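Local coordinates for protein dual function macrocyclase-peptidase POPB (Galerina marginata, PDB 5N4B) that cleaves peptide bonds after prolyl residues and macrocyclises the trimmed peptide in the biosynthesis of amanitin toxins, at residues A[93-98]-A[110-115]; A[148-153]-A[205-210]; A[87-92]-A[409-414]. The protein carries 1 engineered substitution. One frame throughout, in Å; residues are numbered along the deposited sequence.

Contact 1 of 3, residues A[93-98]-A[110-115]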
loop_
_atom_site.group_PDB
_atom_site.type_symbol
_atom_site.label_atom_id
_atom_site.label_comp_id
_atom_site.label_asym_id
_atom_site.label_seq_id
_atom_site.Cartn_x
_atom_site.Cartn_y
_atom_site.Cartn_z
ATOM N N ASP A 93 28.062 -10.120 -7.961
ATOM C CA ASP A 93 29.284 -10.396 -7.208
ATOM C C ASP A 93 29.357 -11.790 -6.596
ATOM O O ASP A 93 30.374 -12.105 -5.965
ATOM C CB ASP A 93 29.528 -9.310 -6.143
ATOM C CG ASP A 93 28.422 -9.243 -5.059
ATOM O OD1 ASP A 93 27.478 -10.067 -5.084
ATOM O OD2 ASP A 93 28.575 -8.370 -4.196
ATOM N N GLY A 94 28.315 -12.608 -6.754
ATOM C CA GLY A 94 28.239 -13.931 -6.204
ATOM C C GLY A 94 27.685 -13.983 -4.808
ATOM O O GLY A 94 27.538 -15.089 -4.266
ATOM N N HIS A 95 27.396 -12.833 -4.191
ATOM C CA HIS A 95 26.912 -12.834 -2.820
ATOM C C HIS A 95 25.411 -12.570 -2.788
ATOM O O HIS A 95 24.830 -12.033 -3.720
ATOM C CB HIS A 95 27.686 -11.781 -2.008
ATOM C CG HIS A 95 29.106 -12.181 -1.737
ATOM N ND1 HIS A 95 29.532 -12.623 -0.509
ATOM C CD2 HIS A 95 30.165 -12.318 -2.578
ATOM C CE1 HIS A 95 30.823 -12.939 -0.581
ATOM N NE2 HIS A 95 31.223 -12.785 -1.827
ATOM N N TRP A 96 24.820 -12.988 -1.683
ATOM C CA TRP A 96 23.396 -12.899 -1.449
ATOM C C TRP A 96 23.104 -11.815 -0.421
ATOM O O TRP A 96 23.800 -11.694 0.598
ATOM C CB TRP A 96 22.913 -14.262 -0.936
ATOM C CG TRP A 96 23.012 -15.380 -1.880
ATOM C CD1 TRP A 96 24.105 -16.117 -2.123
ATOM C CD2 TRP A 96 21.976 -15.902 -2.681
ATOM N NE1 TRP A 96 23.814 -17.103 -3.051
ATOM C CE2 TRP A 96 22.499 -16.979 -3.398
ATOM C CE3 TRP A 96 20.641 -15.560 -2.881
ATOM C CZ2 TRP A 96 21.724 -17.731 -4.277
ATOM C CZ3 TRP A 96 19.885 -16.304 -3.780
ATOM C CH2 TRP A 96 20.427 -17.379 -4.440
ATOM N N TYR A 97 22.054 -11.052 -0.672
ATOM C CA TYR A 97 21.707 -9.902 0.158
ATOM C C TYR A 97 20.244 -10.006 0.571
ATOM O O TYR A 97 19.385 -10.362 -0.239
ATOM C CB TYR A 97 21.921 -8.615 -0.633
ATOM C CG TYR A 97 23.331 -8.317 -1.016
ATOM C CD1 TYR A 97 24.003 -9.084 -1.990
ATOM C CD2 TYR A 97 24.016 -7.281 -0.410
ATOM C CE1 TYR A 97 25.324 -8.784 -2.353
ATOM C CE2 TYR A 97 25.318 -6.970 -0.786
ATOM C CZ TYR A 97 25.954 -7.744 -1.759
ATOM O OH TYR A 97 27.254 -7.422 -2.127
ATOM N N TRP A 98 19.942 -9.663 1.814
ATOM C CA TRP A 98 18.587 -9.790 2.312
ATOM C C TRP A 98 18.400 -8.818 3.471
ATOM O O TRP A 98 19.361 -8.429 4.151
ATOM C CB TRP A 98 18.284 -11.237 2.783
ATOM C CG TRP A 98 19.031 -11.667 3.985
ATOM C CD1 TRP A 98 18.577 -11.648 5.284
ATOM C CD2 TRP A 98 20.378 -12.167 4.042
ATOM N NE1 TRP A 98 19.577 -12.085 6.139
ATOM C CE2 TRP A 98 20.684 -12.406 5.403
ATOM C CE3 TRP A 98 21.352 -12.412 3.090
ATOM C CZ2 TRP A 98 21.911 -12.931 5.815
ATOM C CZ3 TRP A 98 22.570 -12.930 3.510
ATOM C CH2 TRP A 98 22.839 -13.153 4.848
ATOM N N LEU A 110 19.952 -4.261 5.717
ATOM C CA LEU A 110 20.358 -5.040 4.561
ATOM C C LEU A 110 21.676 -5.741 4.871
ATOM O O LEU A 110 22.714 -5.094 5.076
ATOM C CB LEU A 110 20.473 -4.146 3.332
ATOM C CG LEU A 110 20.662 -4.741 1.956
ATOM C CD1 LEU A 110 19.618 -5.854 1.687
ATOM C CD2 LEU A 110 20.586 -3.649 0.885
ATOM N N TYR A 111 21.652 -7.054 4.823
ATOM C CA TYR A 111 22.781 -7.943 5.072
ATOM C C TYR A 111 23.331 -8.504 3.774
ATOM O O TYR A 111 22.603 -8.657 2.793
ATOM C CB TYR A 111 22.328 -9.129 5.945
ATOM C CG TYR A 111 22.450 -8.871 7.442
ATOM C CD1 TYR A 111 21.757 -7.867 8.055
ATOM C CD2 TYR A 111 23.277 -9.609 8.213
ATOM C CE1 TYR A 111 21.899 -7.590 9.422
ATOM C CE2 TYR A 111 23.403 -9.361 9.581
ATOM C CZ TYR A 111 22.717 -8.330 10.154
ATOM O OH TYR A 111 22.891 -8.071 11.508
ATOM N N ARG A 112 24.576 -8.795 3.850
ATOM C CA ARG A 112 25.339 -9.550 2.694
ATOM C C ARG A 112 26.044 -10.802 3.187
ATOM O O ARG A 112 26.642 -10.863 4.243
ATOM C CB ARG A 112 26.523 -8.619 2.362
ATOM C CG ARG A 112 27.515 -9.137 1.298
ATOM C CD ARG A 112 28.666 -8.147 0.992
ATOM N NE ARG A 112 29.592 -8.691 -0.036
ATOM C CZ ARG A 112 30.642 -9.501 0.205
ATOM N NH1 ARG A 112 31.487 -9.847 -0.777
ATOM N NH2 ARG A 112 30.856 -9.961 1.420
ATOM N N SER A 113 25.865 -11.846 2.435
ATOM C CA SER A 113 26.434 -13.118 2.843
ATOM C C SER A 113 27.950 -13.017 2.975
ATOM O O SER A 113 28.618 -12.375 2.172
ATOM C CB SER A 113 26.047 -14.240 1.860
ATOM O OG SER A 113 26.525 -14.013 0.542
ATOM N N LYS A 114 28.456 -13.680 4.006
ATOM C CA LYS A 114 29.898 -13.777 4.197
ATOM C C LYS A 114 30.549 -14.523 3.049
ATOM O O LYS A 114 31.640 -14.152 2.602
ATOM C CB LYS A 114 30.179 -14.516 5.515
ATOM C CG LYS A 114 29.728 -13.746 6.769
ATOM C CD LYS A 114 30.017 -14.537 8.025
ATOM C CE LYS A 114 29.474 -13.899 9.265
ATOM N NZ LYS A 114 30.314 -12.775 9.651
ATOM N N GLU A 115 29.903 -15.589 2.575
ATOM C CA GLU A 115 30.446 -16.415 1.509
ATOM C C GLU A 115 29.635 -16.216 0.247
ATOM O O GLU A 115 28.438 -15.901 0.325
ATOM C CB GLU A 115 30.334 -17.896 1.871
ATOM C CG GLU A 115 30.930 -18.305 3.206
ATOM C CD GLU A 115 32.433 -18.217 3.224
ATOM O OE1 GLU A 115 33.043 -18.363 2.141
ATOM O OE2 GLU A 115 33.003 -18.025 4.321
#

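Contact 2 of 3, residues A[148-153]-A[205-210]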
loop_
_atom_site.group_PDB
_atom_site.type_symbol
_atom_site.label_atom_id
_atom_site.label_comp_id
_atom_site.label_asym_id
_atom_site.label_seq_id
_atom_site.Cartn_x
_atom_site.Cartn_y
_atom_site.Cartn_z
ATOM N N LEU A 148 13.224 3.363 -0.661
ATOM C CA LEU A 148 13.317 2.503 -1.829
ATOM C C LEU A 148 14.801 2.265 -2.101
ATOM O O LEU A 148 15.619 3.138 -1.833
ATOM C CB LEU A 148 12.691 3.207 -3.070
ATOM C CG LEU A 148 12.421 2.369 -4.271
ATOM C CD1 LEU A 148 11.334 1.386 -3.915
ATOM C CD2 LEU A 148 11.933 3.267 -5.411
ATOM N N CYS A 149 15.137 1.119 -2.687
ATOM C CA CYS A 149 16.506 0.857 -3.091
ATOM C C CYS A 149 16.572 -0.100 -4.261
ATOM O O CYS A 149 15.625 -0.854 -4.554
ATOM C CB CYS A 149 17.374 0.393 -1.921
ATOM S SG CYS A 149 16.944 -1.231 -1.290
ATOM N N LYS A 150 17.731 -0.084 -4.923
ATOM C CA LYS A 150 17.926 -0.913 -6.120
ATOM C C LYS A 150 19.414 -1.068 -6.384
ATOM O O LYS A 150 20.114 -0.072 -6.620
ATOM C CB LYS A 150 17.227 -0.276 -7.343
ATOM C CG LYS A 150 17.014 -1.243 -8.507
ATOM C CD LYS A 150 15.843 -2.194 -8.154
ATOM C CE LYS A 150 15.249 -2.929 -9.262
ATOM N NZ LYS A 150 14.530 -2.022 -10.234
ATOM N N PHE A 151 19.890 -2.313 -6.408
ATOM C CA PHE A 151 21.248 -2.619 -6.839
ATOM C C PHE A 151 21.336 -2.570 -8.359
ATOM O O PHE A 151 20.410 -2.947 -9.081
ATOM C CB PHE A 151 21.634 -4.023 -6.404
ATOM C CG PHE A 151 21.946 -4.164 -4.940
ATOM C CD1 PHE A 151 23.156 -3.780 -4.398
ATOM C CD2 PHE A 151 21.004 -4.743 -4.117
ATOM C CE1 PHE A 151 23.436 -3.969 -3.052
ATOM C CE2 PHE A 151 21.327 -4.950 -2.757
ATOM C CZ PHE A 151 22.535 -4.536 -2.256
ATOM N N SER A 152 22.514 -2.186 -8.846
ATOM C CA SER A 152 22.781 -2.242 -10.269
ATOM C C SER A 152 22.864 -3.696 -10.743
ATOM O O SER A 152 23.185 -4.607 -9.967
ATOM C CB SER A 152 24.060 -1.508 -10.620
ATOM O OG SER A 152 25.175 -2.048 -9.942
ATOM N N PRO A 153 22.585 -3.922 -12.031
ATOM C CA PRO A 153 22.607 -5.280 -12.564
ATOM C C PRO A 153 23.943 -5.957 -12.393
ATOM O O PRO A 153 24.009 -7.162 -12.167
ATOM C CB PRO A 153 22.235 -5.061 -14.041
ATOM C CG PRO A 153 21.533 -3.824 -14.098
ATOM C CD PRO A 153 22.007 -2.959 -12.980
ATOM N N THR A 205 9.695 3.933 -9.584
ATOM C CA THR A 205 10.771 3.025 -9.212
ATOM C C THR A 205 12.120 3.604 -9.667
ATOM O O THR A 205 12.178 4.597 -10.400
ATOM C CB THR A 205 10.518 1.657 -9.880
ATOM O OG1 THR A 205 10.235 1.844 -11.265
ATOM C CG2 THR A 205 9.334 0.958 -9.207
ATOM N N ILE A 206 13.201 2.960 -9.228
ATOM C CA ILE A 206 14.549 3.206 -9.736
ATOM C C ILE A 206 14.863 2.080 -10.706
ATOM O O ILE A 206 14.862 0.903 -10.308
ATOM C CB ILE A 206 15.568 3.227 -8.591
ATOM C CG1 ILE A 206 15.297 4.387 -7.628
ATOM C CG2 ILE A 206 16.986 3.250 -9.105
ATOM C CD1 ILE A 206 16.051 4.357 -6.387
ATOM N N ILE A 207 15.192 2.435 -11.968
ATOM C CA ILE A 207 15.367 1.453 -13.045
ATOM C C ILE A 207 16.757 1.603 -13.651
ATOM O O ILE A 207 17.018 2.521 -14.423
ATOM C CB ILE A 207 14.278 1.608 -14.103
ATOM C CG1 ILE A 207 12.903 1.362 -13.486
ATOM C CG2 ILE A 207 14.508 0.659 -15.269
ATOM C CD1 ILE A 207 12.635 -0.047 -13.063
ATOM N N TRP A 208 17.661 0.691 -13.329
ATOM C CA TRP A 208 18.979 0.716 -13.925
ATOM C C TRP A 208 18.938 0.296 -15.379
ATOM O O TRP A 208 18.180 -0.592 -15.775
ATOM C CB TRP A 208 19.898 -0.262 -13.207
ATOM C CG TRP A 208 20.353 0.188 -11.809
ATOM C CD1 TRP A 208 19.708 -0.038 -10.612
ATOM C CD2 TRP A 208 21.547 0.917 -11.488
ATOM N NE1 TRP A 208 20.414 0.526 -9.577
ATOM C CE2 TRP A 208 21.541 1.116 -10.081
ATOM C CE3 TRP A 208 22.614 1.433 -12.232
ATOM C CZ2 TRP A 208 22.555 1.768 -9.420
ATOM C CZ3 TRP A 208 23.626 2.113 -11.561
ATOM C CH2 TRP A 208 23.597 2.274 -10.184
ATOM N N THR A 209 19.812 0.913 -16.173
ATOM C CA THR A 209 20.127 0.348 -17.461
ATOM C C THR A 209 21.002 -0.892 -17.272
ATOM O O THR A 209 21.724 -1.038 -16.268
ATOM C CB THR A 209 20.770 1.389 -18.371
ATOM O OG1 THR A 209 21.859 2.032 -17.697
ATOM C CG2 THR A 209 19.744 2.435 -18.812
ATOM N N LYS A 210 20.893 -1.821 -18.225
ATOM C CA LYS A 210 21.523 -3.121 -18.082
ATOM C C LYS A 210 23.035 -3.077 -18.253
ATOM O O LYS A 210 23.714 -4.062 -17.926
ATOM C CB LYS A 210 20.868 -4.152 -18.995
ATOM C CG LYS A 210 19.732 -4.941 -18.406
ATOM C CD LYS A 210 18.770 -4.135 -17.589
ATOM C CE LYS A 210 17.617 -5.061 -17.101
ATOM N NZ LYS A 210 16.585 -4.372 -16.253
HETATM O O HOH W 1 16.759 -1.775 -12.024
#

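Contact 3 of 3, residues A[87-92]-A[409-414]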
loop_
_atom_site.group_PDB
_atom_site.type_symbol
_atom_site.label_atom_id
_atom_site.label_comp_id
_atom_site.label_asym_id
_atom_site.label_seq_id
_atom_site.Cartn_x
_atom_site.Cartn_y
_atom_site.Cartn_z
ATOM N N ALA A 87 13.172 -12.368 1.399
ATOM C CA ALA A 87 13.854 -13.254 0.461
ATOM C C ALA A 87 15.252 -12.690 0.165
ATOM O O ALA A 87 15.444 -11.468 0.133
ATOM C CB ALA A 87 13.089 -13.371 -0.853
ATOM N N PRO A 88 16.252 -13.542 -0.060
ATOM C CA PRO A 88 17.579 -13.050 -0.457
ATOM C C PRO A 88 17.642 -12.891 -1.972
ATOM O O PRO A 88 16.897 -13.544 -2.714
ATOM C CB PRO A 88 18.502 -14.176 0.044
ATOM C CG PRO A 88 17.684 -15.438 -0.206
ATOM C CD PRO A 88 16.253 -15.017 0.095
ATOM N N THR A 89 18.561 -12.020 -2.408
ATOM C CA THR A 89 18.812 -11.728 -3.822
ATOM C C THR A 89 20.279 -12.017 -4.105
ATOM O O THR A 89 21.165 -11.557 -3.387
ATOM C CB THR A 89 18.494 -10.266 -4.143
ATOM O OG1 THR A 89 17.130 -9.991 -3.850
ATOM C CG2 THR A 89 18.736 -9.998 -5.619
ATOM N N LEU A 90 20.541 -12.759 -5.179
ATOM C CA LEU A 90 21.912 -13.066 -5.587
ATOM C C LEU A 90 22.350 -11.998 -6.578
ATOM O O LEU A 90 21.725 -11.836 -7.633
ATOM C CB LEU A 90 21.939 -14.441 -6.282
ATOM C CG LEU A 90 23.279 -14.812 -6.930
ATOM C CD1 LEU A 90 24.411 -14.855 -5.953
ATOM C CD2 LEU A 90 23.136 -16.171 -7.678
ATOM N N LEU A 91 23.367 -11.221 -6.196
ATOM C CA LEU A 91 23.948 -10.219 -7.078
ATOM C C LEU A 91 25.031 -10.855 -7.936
ATOM O O LEU A 91 25.564 -11.935 -7.623
ATOM C CB LEU A 91 24.486 -9.020 -6.282
ATOM C CG LEU A 91 23.449 -8.339 -5.403
ATOM C CD1 LEU A 91 24.076 -7.031 -4.838
ATOM C CD2 LEU A 91 22.179 -8.033 -6.170
ATOM N N ASP A 92 25.461 -10.093 -8.939
ATOM C CA ASP A 92 26.517 -10.542 -9.844
ATOM C C ASP A 92 27.880 -10.599 -9.197
ATOM O O ASP A 92 28.818 -11.078 -9.853
ATOM C CB ASP A 92 26.526 -9.691 -11.113
ATOM C CG ASP A 92 25.408 -10.020 -12.060
ATOM O OD1 ASP A 92 24.360 -10.619 -11.695
ATOM O OD2 ASP A 92 25.621 -9.707 -13.262
ATOM N N ALA A 409 9.927 -13.424 -6.497
ATOM C CA ALA A 409 11.174 -12.653 -6.497
ATOM C C ALA A 409 12.230 -13.432 -7.275
ATOM O O ALA A 409 12.527 -14.592 -6.951
ATOM C CB ALA A 409 11.669 -12.442 -5.071
ATOM N N ASN A 410 12.819 -12.789 -8.265
ATOM C CA ASN A 410 13.820 -13.460 -9.067
ATOM C C ASN A 410 14.539 -12.466 -9.976
ATOM O O ASN A 410 14.148 -11.303 -10.133
ATOM C CB ASN A 410 13.233 -14.599 -9.894
ATOM C CG ASN A 410 12.533 -14.141 -11.128
ATOM O OD1 ASN A 410 11.705 -13.245 -11.102
ATOM N ND2 ASN A 410 12.888 -14.736 -12.238
ATOM N N ARG A 411 15.569 -13.003 -10.626
ATOM C CA ARG A 411 16.274 -12.361 -11.727
ATOM C C ARG A 411 16.232 -13.348 -12.879
ATOM O O ARG A 411 16.684 -14.487 -12.743
ATOM C CB ARG A 411 17.713 -11.993 -11.328
ATOM C CG ARG A 411 17.759 -11.049 -10.125
ATOM C CD ARG A 411 19.215 -10.687 -9.761
ATOM N NE ARG A 411 19.794 -9.852 -10.796
ATOM C CZ ARG A 411 21.087 -9.726 -11.011
ATOM N NH1 ARG A 411 21.967 -10.349 -10.256
ATOM N NH2 ARG A 411 21.502 -8.983 -12.024
ATOM N N GLN A 412 15.731 -12.875 -14.014
ATOM C CA GLN A 412 15.471 -13.727 -15.182
ATOM C C GLN A 412 16.642 -14.619 -15.576
ATOM O O GLN A 412 16.457 -15.781 -15.947
ATOM C CB GLN A 412 15.068 -12.858 -16.374
ATOM C CG GLN A 412 14.894 -13.664 -17.647
ATOM C CD GLN A 412 14.547 -12.755 -18.792
ATOM O OE1 GLN A 412 13.608 -11.955 -18.699
ATOM N NE2 GLN A 412 15.287 -12.879 -19.893
ATOM N N LYS A 413 17.862 -14.095 -15.559
ATOM C CA LYS A 413 18.985 -14.873 -16.047
ATOM C C LYS A 413 19.398 -16.023 -15.126
ATOM O O LYS A 413 20.179 -16.885 -15.548
ATOM C CB LYS A 413 20.177 -13.963 -16.338
ATOM C CG LYS A 413 20.880 -13.424 -15.093
ATOM C CD LYS A 413 21.932 -12.404 -15.478
ATOM C CE LYS A 413 22.583 -11.787 -14.257
ATOM N NZ LYS A 413 23.583 -10.756 -14.735
ATOM N N GLN A 414 18.928 -16.041 -13.891
ATOM C CA GLN A 414 19.375 -16.991 -12.907
ATOM C C GLN A 414 18.572 -18.277 -12.957
ATOM O O GLN A 414 17.469 -18.327 -13.518
ATOM C CB GLN A 414 19.317 -16.346 -11.505
ATOM C CG GLN A 414 20.263 -15.197 -11.391
ATOM C CD GLN A 414 20.210 -14.470 -10.064
ATOM O OE1 GLN A 414 19.249 -14.497 -9.340
ATOM N NE2 GLN A 414 21.285 -13.741 -9.785
HETATM O O HOH W 2 18.350 -13.843 -6.767
HETATM O O HOH W 3 23.827 -13.672 -11.261
#

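Contact 1 of 3, residues A[93-98]-A[110-115]
Strands 96-98 and 110-113 run antiparallel, their axes 4.7 Å apart at closest approach, with Trp98 and Tyr111 as a hydrogen-bonded pair and Tyr97 and Arg112 as the non-hydrogen-bonded pair next to it. One step further Ser113 N still donates to Trp96 O, nearly along the C=O axis, but the amide of Trp96 goes to a side chain instead of a carbonyl: Ser113 OG, held between its own N and carbonyl carbon (chi1 61°), takes the Trp96 N-H at 3.0 Å in a nearly straight bond and gives its proton to Glu115 O. One hydroxyl thus ties the open end of the hairpin to the backbone that follows the second strand. His95 leans in beside it, and its ND1 donates to Ser113 O at 2.8 Å, the oxygen lying near the ring plane but approached from above the carbonyl plane. Arg112, fully extended from CG to NE, lays its guanidinium flat over one face of this imidazole, planes 19° apart and centres 3.5 Å apart, with NH1 above the ring centre. Such stacking on a cation would probably disfavour a protonated histidine. On its way there the arginine runs alongside Tyr97, CG over the ring face, and NE makes a weak bond to Tyr97 OH; that hydroxyl is fixed by donating to the syn lone pair of Asp93 OD2 at 2.6 Å. Asp93 OD1 meanwhile accepts from His95 N, 2.9 Å away, forming an Asx turn. On the other face, Tyr111 CB sits over the six-membered ring of Trp98, 3.9 Å from its centroid, while Trp98 NE1 and Tyr111 OH bond to Asp125 and Asp126. The arrangement is a beta hairpin of the two middle strands in a four-stranded antiparallel blade of the beta-propeller domain.

Contact 2 of 3, residues A[148-153]-A[205-210]
Lys150 sets out with CG anti to its backbone N (chi1 -163°) and then bends at chi2 and again at chi4, which brings NZ in front of the carbonyl oxygen of Ile206; Trp208, with CG anti to its carbonyl carbon (chi1 -73°), swings its indole the opposite way, past the lysine toward the 148-153 backbone. Each of the two side chains therefore bonds to a backbone carbonyl of the other segment. Lys150 NZ reaches Ile206 O at 2.9 Å, almost along the C=O axis, and Trp208 NE1 donates to Lys150 O at 3.0 Å. In that second bond the oxygen lies near the indole plane, yet the donor stands well above the carbonyl plane. A water extends the grip, accepting from Lys150 NZ and from Trp208 N, each at 2.9 Å. Ser152 packs on one face of the indole: its CB sits over the centre of the six-membered ring, 3.5 Å from the centroid and 5° off the normal, a close CH-pi contact, while its OG bonds to Asp154. Pro153 CD presses on Trp208 CB at 3.4 Å. Toward the start of the segments the packing is looser, with Leu148 CD2 meeting Ile206 CG1 at 4.2 Å. The segments run nearly parallel, and each lies on the first strand of its own four-stranded antiparallel sheet, so side chains join two successive blades of the propeller, with Phe151 bonding through its backbone to the bound peptide.

Contact 3 of 3, residues A[87-92]-A[409-414]
In the seven-bladed propeller, this contact joins the first blade to the last, side by side, through side chains: strand 84-90 of the one meets the turn between strands 405-409 and 416-423 of the other, more than 300 residues later. The turn, a type I beta turn from Arg411 to Gln414, sends three side chains to the end of the strand. Leu90 O is gripped twice. Arg411 NH1 comes to it at 3.0 Å in the carbonyl plane, on a lone pair, whereas Gln414 NE2 approaches at 2.9 Å from above that plane, with the oxygen in the plane of its amide. The same NE2 packs against Leu90 CB and CG. Arg411, bent at chi3 (69°), also turns NH1 to Asp92 OD1 at 2.8 Å, a salt bridge that meets the carboxylate from above its plane; its NH2 bonds to Pro153 O and only weakly to OD1. Lys413, extended beyond CG, comes tip to tip with Asp92, and NZ takes the syn lone pair of OD2 at 2.7 Å. Two cations thus share one carboxylate, which should favour its charged form. Waters serve both ends of the Gln414 amide: one links NE2 to Asp92 OD1, and another donates to OE1 at 2.8 Å while accepting from Leu90 N.

All three contacts belong to the propeller domain, but only contact 1 lies within a single blade, where main-chain pairing does most of the work, helped by an arginine stacked on a histidine; contacts 2 and 3 join different blades through side chains. Contact 2 is the most buried and comes nearest the active site, and uses a lysine and an indole on carbonyl oxygens. Contact 3, partly buried like contact 1, relies on a salt-bridge network. Strands 84-90 and 96-101 are neighbours in one blade, so contact 3 ties to the last blade the sheet whose middle strands contact 1 pairs. Phe151 packs on Tyr97 and Leu91, so that contact 2 touches both others.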